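Local atomic coordinates of DUF1254 domain-containing protein (Vibrio parahaemolyticus, PDB entry 3U07), a protein that is of unknown function, and pairs two related beta domains of the DUF1254 and DUF1214 families with a largely helical part. Residues Glu105-Ile110 and Ala176-Asn181; Lys340-Asn343 and Phe347-Val350. The protein carries 2 engineered substitutions. One frame throughout, in Å; residues are numbered along the deposited sequence.

Contact 1 of 2, residues Glu105-Ile110 and Ala176-Asn181; sequences EGRYWI and AKVALN
Arg107 alone spans the gap between 105-110 and 176-181, meeting Val178 and Ala179 on one turn of the helix while the backbones stay well apart: the nearest CA atoms, those of Arg107 and Ala179, are 8.3 Å from each other. The chain enters through Gly106, which has a positive phi (89°) at which a CB would press on the preceding carbonyl O; its own O takes a hydrogen bond from Arg373 NH1.

Arg107 then reaches out with CG trans to the backbone N (chi1 -169°) and bends at chi3 (-57°), which lays the guanidinium against the helix with Ala179 N 4.0 Å above the middle of its plane. Over that same face lies Ala179 CB, 3.7 Å from Arg107 NH1 and 4.2 Å from Arg107 CD. Val178 is met through the CG1 methyl; the modelled 3.0 Å between Arg107 NH2 and Val178 CG1 is too short for carbon and nitrogen to be taken literally. No hydrogen bond crosses the contact. The polar atoms are satisfied by residues outside the two segments: NE by a salt bridge to Asp104, NH2 by one to Asp175, both just before the segments, and NH1 by a hydrogen bond to the carbonyl O of Met169 at the end of strand 161-169. Three such partners should fix the rotation of the buried group.

Beyond Arg107 the chain becomes strand 109-115, which pairs antiparallel with 161-169; Tyr108 already makes backbone hydrogen bonds with Met169, and Ile110 with Arg167. Arg107 and Ala179 both rest on Ile168, and thus helix 173-183, which follows strand 161-169, packs beside the start of strand 109-115.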
ATOM      1  N   GLU A 105     -16.812   9.306 -15.746  1.00 25.22           N
ATOM      2  CA  GLU A 105     -17.555   8.101 -15.404  1.00 31.08           C
ATOM      3  C   GLU A 105     -16.841   6.805 -15.761  1.00 31.35           C
ATOM      4  O   GLU A 105     -16.314   6.655 -16.866  1.00 26.57           O
ATOM      5  CB  GLU A 105     -18.930   8.115 -16.076  1.00 40.75           C
ATOM      6  CG  GLU A 105     -19.796   6.934 -15.681  1.00 39.72           C
ATOM      7  CD  GLU A 105     -21.189   7.012 -16.264  1.00 52.68           C
ATOM      8  OE1 GLU A 105     -21.458   6.322 -17.271  1.00 54.67           O
ATOM      9  OE2 GLU A 105     -22.011   7.773 -15.712  1.00 54.90           O
ATOM     10  N   GLY A 106     -16.837   5.872 -14.813  1.00 33.87           N
ATOM     11  CA  GLY A 106     -16.208   4.584 -15.040  1.00 35.71           C
ATOM     12  C   GLY A 106     -14.735   4.444 -14.697  1.00 33.72           C
ATOM     13  O   GLY A 106     -14.274   3.334 -14.440  1.00 36.18           O
ATOM     14  N   ARG A 107     -13.988   5.543 -14.677  1.00 24.08           N
ATOM     15  CA  ARG A 107     -12.567   5.457 -14.381  1.00 24.37           C
ATOM     16  C   ARG A 107     -12.265   5.227 -12.905  1.00 26.57           C
ATOM     17  O   ARG A 107     -12.715   5.984 -12.043  1.00 23.82           O
ATOM     18  CB  ARG A 107     -11.843   6.716 -14.859  1.00 24.92           C
ATOM     19  CG  ARG A 107     -10.323   6.599 -14.817  1.00 20.17           C
ATOM     20  CD  ARG A 107      -9.653   7.879 -15.270  1.00 24.68           C
ATOM     21  NE  ARG A 107     -10.066   8.263 -16.617  1.00 30.96           N
ATOM     22  CZ  ARG A 107      -9.643   7.676 -17.734  1.00 35.84           C
ATOM     23  NH1 ARG A 107      -8.780   6.669 -17.677  1.00 32.28           N
ATOM     24  NH2 ARG A 107     -10.094   8.094 -18.910  1.00 35.90           N
ATOM     25  N   TYR A 108     -11.516   4.166 -12.615  1.00 22.61           N
ATOM     26  CA  TYR A 108     -11.140   3.860 -11.239  1.00 25.22           C
ATOM     27  C   TYR A 108     -10.046   4.830 -10.801  1.00 24.56           C
ATOM     28  O   TYR A 108      -9.152   5.166 -11.581  1.00 25.88           O
ATOM     29  CB  TYR A 108     -10.588   2.435 -11.112  1.00 23.46           C
ATOM     30  CG  TYR A 108     -10.085   2.105  -9.717  1.00 23.87           C
ATOM     31  CD1 TYR A 108     -10.957   1.649  -8.730  1.00 30.99           C
ATOM     32  CD2 TYR A 108      -8.749   2.297  -9.370  1.00 24.53           C
ATOM     33  CE1 TYR A 108     -10.513   1.397  -7.431  1.00 28.29           C
ATOM     34  CE2 TYR A 108      -8.294   2.049  -8.068  1.00 28.04           C
ATOM     35  CZ  TYR A 108      -9.183   1.601  -7.107  1.00 28.79           C
ATOM     36  OH  TYR A 108      -8.755   1.363  -5.815  1.00 25.00           O
ATOM     37  N   TRP A 109     -10.132   5.285  -9.557  1.00 27.90           N
ATOM     38  CA  TRP A 109      -9.128   6.181  -8.990  1.00 24.03           C
ATOM     39  C   TRP A 109      -9.181   6.051  -7.485  1.00 22.40           C
ATOM     40  O   TRP A 109     -10.206   5.661  -6.922  1.00 26.98           O
ATOM     41  CB  TRP A 109      -9.377   7.641  -9.373  1.00 24.81           C
ATOM     42  CG  TRP A 109     -10.677   8.198  -8.863  1.00 21.04           C
ATOM     43  CD1 TRP A 109     -11.894   8.141  -9.481  1.00 27.89           C
ATOM     44  CD2 TRP A 109     -10.885   8.896  -7.630  1.00 22.39           C
ATOM     45  NE1 TRP A 109     -12.847   8.765  -8.712  1.00 30.26           N
ATOM     46  CE2 TRP A 109     -12.255   9.239  -7.572  1.00 25.54           C
ATOM     47  CE3 TRP A 109     -10.046   9.269  -6.573  1.00 21.40           C
ATOM     48  CZ2 TRP A 109     -12.806   9.937  -6.491  1.00 18.53           C
ATOM     49  CZ3 TRP A 109     -10.593   9.963  -5.499  1.00 25.76           C
ATOM     50  CH2 TRP A 109     -11.960  10.291  -5.468  1.00 23.94           C
ATOM     51  N   ILE A 110      -8.073   6.368  -6.833  1.00 18.01           N
ATOM     52  CA  ILE A 110      -8.026   6.286  -5.384  1.00 17.09           C
ATOM     53  C   ILE A 110      -6.934   7.178  -4.809  1.00 18.75           C
ATOM     54  O   ILE A 110      -5.843   7.284  -5.375  1.00 22.45           O
ATOM     55  CB  ILE A 110      -7.790   4.822  -4.919  1.00 30.21           C
ATOM     56  CG1 ILE A 110      -7.830   4.742  -3.393  1.00 25.66           C
ATOM     57  CG2 ILE A 110      -6.456   4.306  -5.463  1.00 25.23           C
ATOM     58  CD1 ILE A 110      -7.987   3.337  -2.873  1.00 20.56           C
ATOM     59  N   ALA A 176      -4.853   6.548 -21.364  1.00 48.10           N
ATOM     60  CA  ALA A 176      -3.893   7.025 -20.383  1.00 44.37           C
ATOM     61  C   ALA A 176      -3.705   8.527 -20.559  1.00 47.59           C
ATOM     62  O   ALA A 176      -3.481   9.252 -19.590  1.00 51.04           O
ATOM     63  CB  ALA A 176      -2.565   6.305 -20.565  1.00 48.94           C
ATOM     64  N   LYS A 177      -3.794   8.994 -21.797  1.00 47.12           N
ATOM     65  CA  LYS A 177      -3.640  10.416 -22.053  1.00 52.03           C
ATOM     66  C   LYS A 177      -4.817  11.166 -21.424  1.00 51.57           C
ATOM     67  O   LYS A 177      -4.703  12.340 -21.070  1.00 51.07           O
ATOM     68  CB  LYS A 177      -3.569  10.677 -23.559  1.00 62.83           C
ATOM     69  CG  LYS A 177      -2.273  11.348 -24.000  1.00 70.20           C
ATOM     70  CD  LYS A 177      -2.266  11.596 -25.501  1.00 76.87           C
ATOM     71  CE  LYS A 177      -1.424  10.565 -26.242  1.00 77.53           C
ATOM     72  NZ  LYS A 177      -1.846  10.419 -27.665  1.00 75.38           N
ATOM     73  N   VAL A 178      -5.949  10.482 -21.281  1.00 47.12           N
ATOM     74  CA  VAL A 178      -7.119  11.101 -20.669  1.00 49.45           C
ATOM     75  C   VAL A 178      -6.858  11.204 -19.173  1.00 46.36           C
ATOM     76  O   VAL A 178      -6.964  12.280 -18.587  1.00 47.76           O
ATOM     77  CB  VAL A 178      -8.399  10.259 -20.890  1.00 49.82           C
ATOM     78  CG1 VAL A 178      -9.548  10.833 -20.075  1.00 47.15           C
ATOM     79  CG2 VAL A 178      -8.766  10.247 -22.365  1.00 53.55           C
ATOM     80  N   ALA A 179      -6.507  10.074 -18.568  1.00 47.73           N
ATOM     81  CA  ALA A 179      -6.230  10.017 -17.138  1.00 48.57           C
ATOM     82  C   ALA A 179      -5.148  11.017 -16.755  1.00 49.92           C
ATOM     83  O   ALA A 179      -5.222  11.639 -15.699  1.00 48.72           O
ATOM     84  CB  ALA A 179      -5.806   8.609 -16.745  1.00 46.24           C
ATOM     85  N   LEU A 180      -4.149  11.172 -17.618  1.00 46.54           N
ATOM     86  CA  LEU A 180      -3.060  12.101 -17.356  1.00 46.94           C
ATOM     87  C   LEU A 180      -3.549  13.540 -17.270  1.00 49.66           C
ATOM     88  O   LEU A 180      -3.035  14.327 -16.474  1.00 51.53           O
ATOM     89  CB  LEU A 180      -1.987  11.992 -18.437  1.00 49.26           C
ATOM     90  CG  LEU A 180      -0.658  11.452 -17.916  1.00 53.57           C
ATOM     91  CD1 LEU A 180       0.366  11.458 -19.036  1.00 54.42           C
ATOM     92  CD2 LEU A 180      -0.185  12.309 -16.747  1.00 57.19           C
ATOM     93  N   ASN A 181      -4.528  13.894 -18.097  1.00 48.48           N
ATOM     94  CA  ASN A 181      -5.066  15.247 -18.058  1.00 50.55           C
ATOM     95  C   ASN A 181      -5.760  15.465 -16.723  1.00 46.70           C
ATOM     96  O   ASN A 181      -5.862  16.595 -16.245  1.00 47.91           O
ATOM     97  CB  ASN A 181      -6.060  15.482 -19.195  1.00 57.59           C
ATOM     98  CG  ASN A 181      -5.395  16.042 -20.433  1.00 70.09           C
ATOM     99  OD1 ASN A 181      -4.494  16.877 -20.340  1.00 72.76           O
ATOM    100  ND2 ASN A 181      -5.844  15.599 -21.601  1.00 74.05           N
TER

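Contact 2 of 2, residues Lys340-Asn343 and Phe347-Val350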
ATOM      1  N   LYS A 340     -15.339 -18.334 -13.245  1.00 33.38           N
ATOM      2  CA  LYS A 340     -16.465 -17.415 -13.141  1.00 36.35           C
ATOM      3  C   LYS A 340     -15.894 -16.065 -12.688  1.00 33.40           C
ATOM      4  O   LYS A 340     -14.796 -15.995 -12.123  1.00 28.34           O
ATOM      5  CB  LYS A 340     -17.462 -17.908 -12.086  1.00 44.64           C
ATOM      6  CG  LYS A 340     -18.420 -18.999 -12.561  1.00 52.64           C
ATOM      7  CD  LYS A 340     -19.864 -18.515 -12.424  1.00 57.43           C
ATOM      8  CE  LYS A 340     -20.761 -18.981 -13.568  1.00 61.07           C
ATOM      9  NZ  LYS A 340     -21.389 -20.312 -13.331  1.00 64.31           N
ATOM     10  N   ALA A 341     -16.628 -14.988 -12.932  1.00 31.27           N
ATOM     11  CA  ALA A 341     -16.164 -13.668 -12.520  1.00 36.37           C
ATOM     12  C   ALA A 341     -15.985 -13.603 -11.000  1.00 28.27           C
ATOM     13  O   ALA A 341     -16.827 -14.092 -10.245  1.00 27.45           O
ATOM     14  CB  ALA A 341     -17.158 -12.607 -12.965  1.00 42.75           C
ATOM     15  N   PRO A 342     -14.871 -13.016 -10.535  1.00 25.88           N
ATOM     16  CA  PRO A 342     -14.596 -12.885  -9.098  1.00 23.76           C
ATOM     17  C   PRO A 342     -15.620 -11.884  -8.547  1.00 20.85           C
ATOM     18  O   PRO A 342     -16.067 -11.001  -9.279  1.00 24.73           O
ATOM     19  CB  PRO A 342     -13.181 -12.306  -9.069  1.00 22.85           C
ATOM     20  CG  PRO A 342     -12.580 -12.782 -10.360  1.00 29.34           C
ATOM     21  CD  PRO A 342     -13.714 -12.565 -11.327  1.00 26.91           C
ATOM     22  N   ASN A 343     -16.000 -12.005  -7.280  1.00 23.76           N
ATOM     23  CA  ASN A 343     -16.963 -11.059  -6.718  1.00 26.20           C
ATOM     24  C   ASN A 343     -16.316  -9.719  -6.349  1.00 23.77           C
ATOM     25  O   ASN A 343     -15.915  -9.513  -5.201  1.00 22.96           O
ATOM     26  CB  ASN A 343     -17.651 -11.649  -5.482  1.00 30.67           C
ATOM     27  CG  ASN A 343     -18.506 -12.863  -5.810  1.00 43.11           C
ATOM     28  OD1 ASN A 343     -19.184 -12.902  -6.840  1.00 45.66           O
ATOM     29  ND2 ASN A 343     -18.489 -13.852  -4.927  1.00 46.05           N
ATOM     30  N   PHE A 347     -13.415  -3.878 -10.434  1.00 29.96           N
ATOM     31  CA  PHE A 347     -12.855  -4.631 -11.554  1.00 27.22           C
ATOM     32  C   PHE A 347     -11.745  -5.558 -11.091  1.00 24.95           C
ATOM     33  O   PHE A 347     -11.324  -5.506  -9.937  1.00 28.21           O
ATOM     34  CB  PHE A 347     -12.321  -3.676 -12.630  1.00 24.49           C
ATOM     35  CG  PHE A 347     -11.019  -2.999 -12.271  1.00 23.73           C
ATOM     36  CD1 PHE A 347      -9.803  -3.518 -12.714  1.00 24.41           C
ATOM     37  CD2 PHE A 347     -11.010  -1.818 -11.527  1.00 31.22           C
ATOM     38  CE1 PHE A 347      -8.595  -2.866 -12.431  1.00 27.12           C
ATOM     39  CE2 PHE A 347      -9.807  -1.156 -11.234  1.00 29.67           C
ATOM     40  CZ  PHE A 347      -8.598  -1.683 -11.689  1.00 30.21           C
ATOM     41  N   TRP A 348     -11.283  -6.422 -11.988  1.00 22.61           N
ATOM     42  CA  TRP A 348     -10.203  -7.338 -11.656  1.00 22.43           C
ATOM     43  C   TRP A 348      -9.271  -7.514 -12.845  1.00 30.00           C
ATOM     44  O   TRP A 348      -9.585  -7.095 -13.963  1.00 30.31           O
ATOM     45  CB  TRP A 348     -10.755  -8.693 -11.207  1.00 19.18           C
ATOM     46  CG  TRP A 348     -11.687  -9.337 -12.178  1.00 26.29           C
ATOM     47  CD1 TRP A 348     -13.049  -9.266 -12.177  1.00 28.80           C
ATOM     48  CD2 TRP A 348     -11.328 -10.154 -13.300  1.00 29.74           C
ATOM     49  NE1 TRP A 348     -13.564  -9.990 -13.226  1.00 30.98           N
ATOM     50  CE2 TRP A 348     -12.530 -10.544 -13.932  1.00 26.38           C
ATOM     51  CE3 TRP A 348     -10.108 -10.594 -13.832  1.00 29.70           C
ATOM     52  CZ2 TRP A 348     -12.550 -11.355 -15.072  1.00 28.18           C
ATOM     53  CZ3 TRP A 348     -10.126 -11.400 -14.968  1.00 29.76           C
ATOM     54  CH2 TRP A 348     -11.341 -11.772 -15.575  1.00 27.75           C
ATOM     55  N   SER A 349      -8.118  -8.127 -12.599  1.00 24.63           N
ATOM     56  CA  SER A 349      -7.133  -8.331 -13.651  1.00 27.74           C
ATOM     57  C   SER A 349      -6.124  -9.405 -13.254  1.00 27.17           C
ATOM     58  O   SER A 349      -5.996  -9.747 -12.083  1.00 25.32           O
ATOM     59  CB  SER A 349      -6.383  -7.023 -13.902  1.00 30.12           C
ATOM     60  OG  SER A 349      -5.681  -6.620 -12.730  1.00 31.27           O
ATOM     61  N   VAL A 350      -5.427  -9.949 -14.245  1.00 27.62           N
ATOM     62  CA  VAL A 350      -4.388 -10.934 -13.990  1.00 24.33           C
ATOM     63  C   VAL A 350      -3.229 -10.445 -14.850  1.00 25.09           C
ATOM     64  O   VAL A 350      -3.397 -10.174 -16.037  1.00 30.23           O
ATOM     65  CB  VAL A 350      -4.831 -12.385 -14.369  1.00 31.01           C
ATOM     66  CG1 VAL A 350      -6.331 -12.446 -14.508  1.00 30.49           C
ATOM     67  CG2 VAL A 350      -4.133 -12.861 -15.621  1.00 35.65           C
TER
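Pro342 and Trp348 meet in a CH-pi contact across the bend of a beta-arch-like connection, whose two flanking strands, 334-340 and 347-354, belong to different sheets. The evidence for the CH-pi assignment is direct: Pro342 CD stands 3.4 Å from the centroid of the five-membered ring of Trp348 and only 20° off its normal. The two side chains run at about a right angle to each other, and it is CD of the proline that stands over the indole face, offset toward the rim, with Pro342 CG farther back, 4.0 Å from Trp348 CD1.

Trp348 holds its CG between the backbone N and the carbonyl carbon (chi1 55°), a rotation that swings the pyrrole portion of the indole beneath Pro342. Phe339 and Tyr383 each meet the indole edge-to-face, so aromatic neighbours join the proline in enclosing it. Pro342 in turn touches Phe414 of strand 408-417, in the sheet that contains 347-354, and Tyr426 of a loop. Backbone pairing is absent between the two segments, and their apolar side chains make the contact.

Ala341 adds a minor touch, approaching the indole obliquely. The tightest approach is at the ring nitrogen, where Pro342 CD lies 3.2 Å from Trp348 NE1.

Contact 1 precedes contact 2 along the chain, the first within the DUF1254 range and the second within the DUF1214 range, and their centres lie about 20 Å apart. They share no sheet, yet their settings correspond: strands 109-115 and 347-354 hold the same place in separate four-strand antiparallel sheets of order 1-4-2-3, each domain adding a mixed sheet of order 3-2-1-4. This repeated topology, with both families in one clan, is consistent with an internal duplication. The domains meet directly here, Tyr108 CG lying 3.6 Å from Phe347 CE2 in an edge-to-face ring contact; Tyr415 adjoins both rings, extending the aromatic interface between the domains.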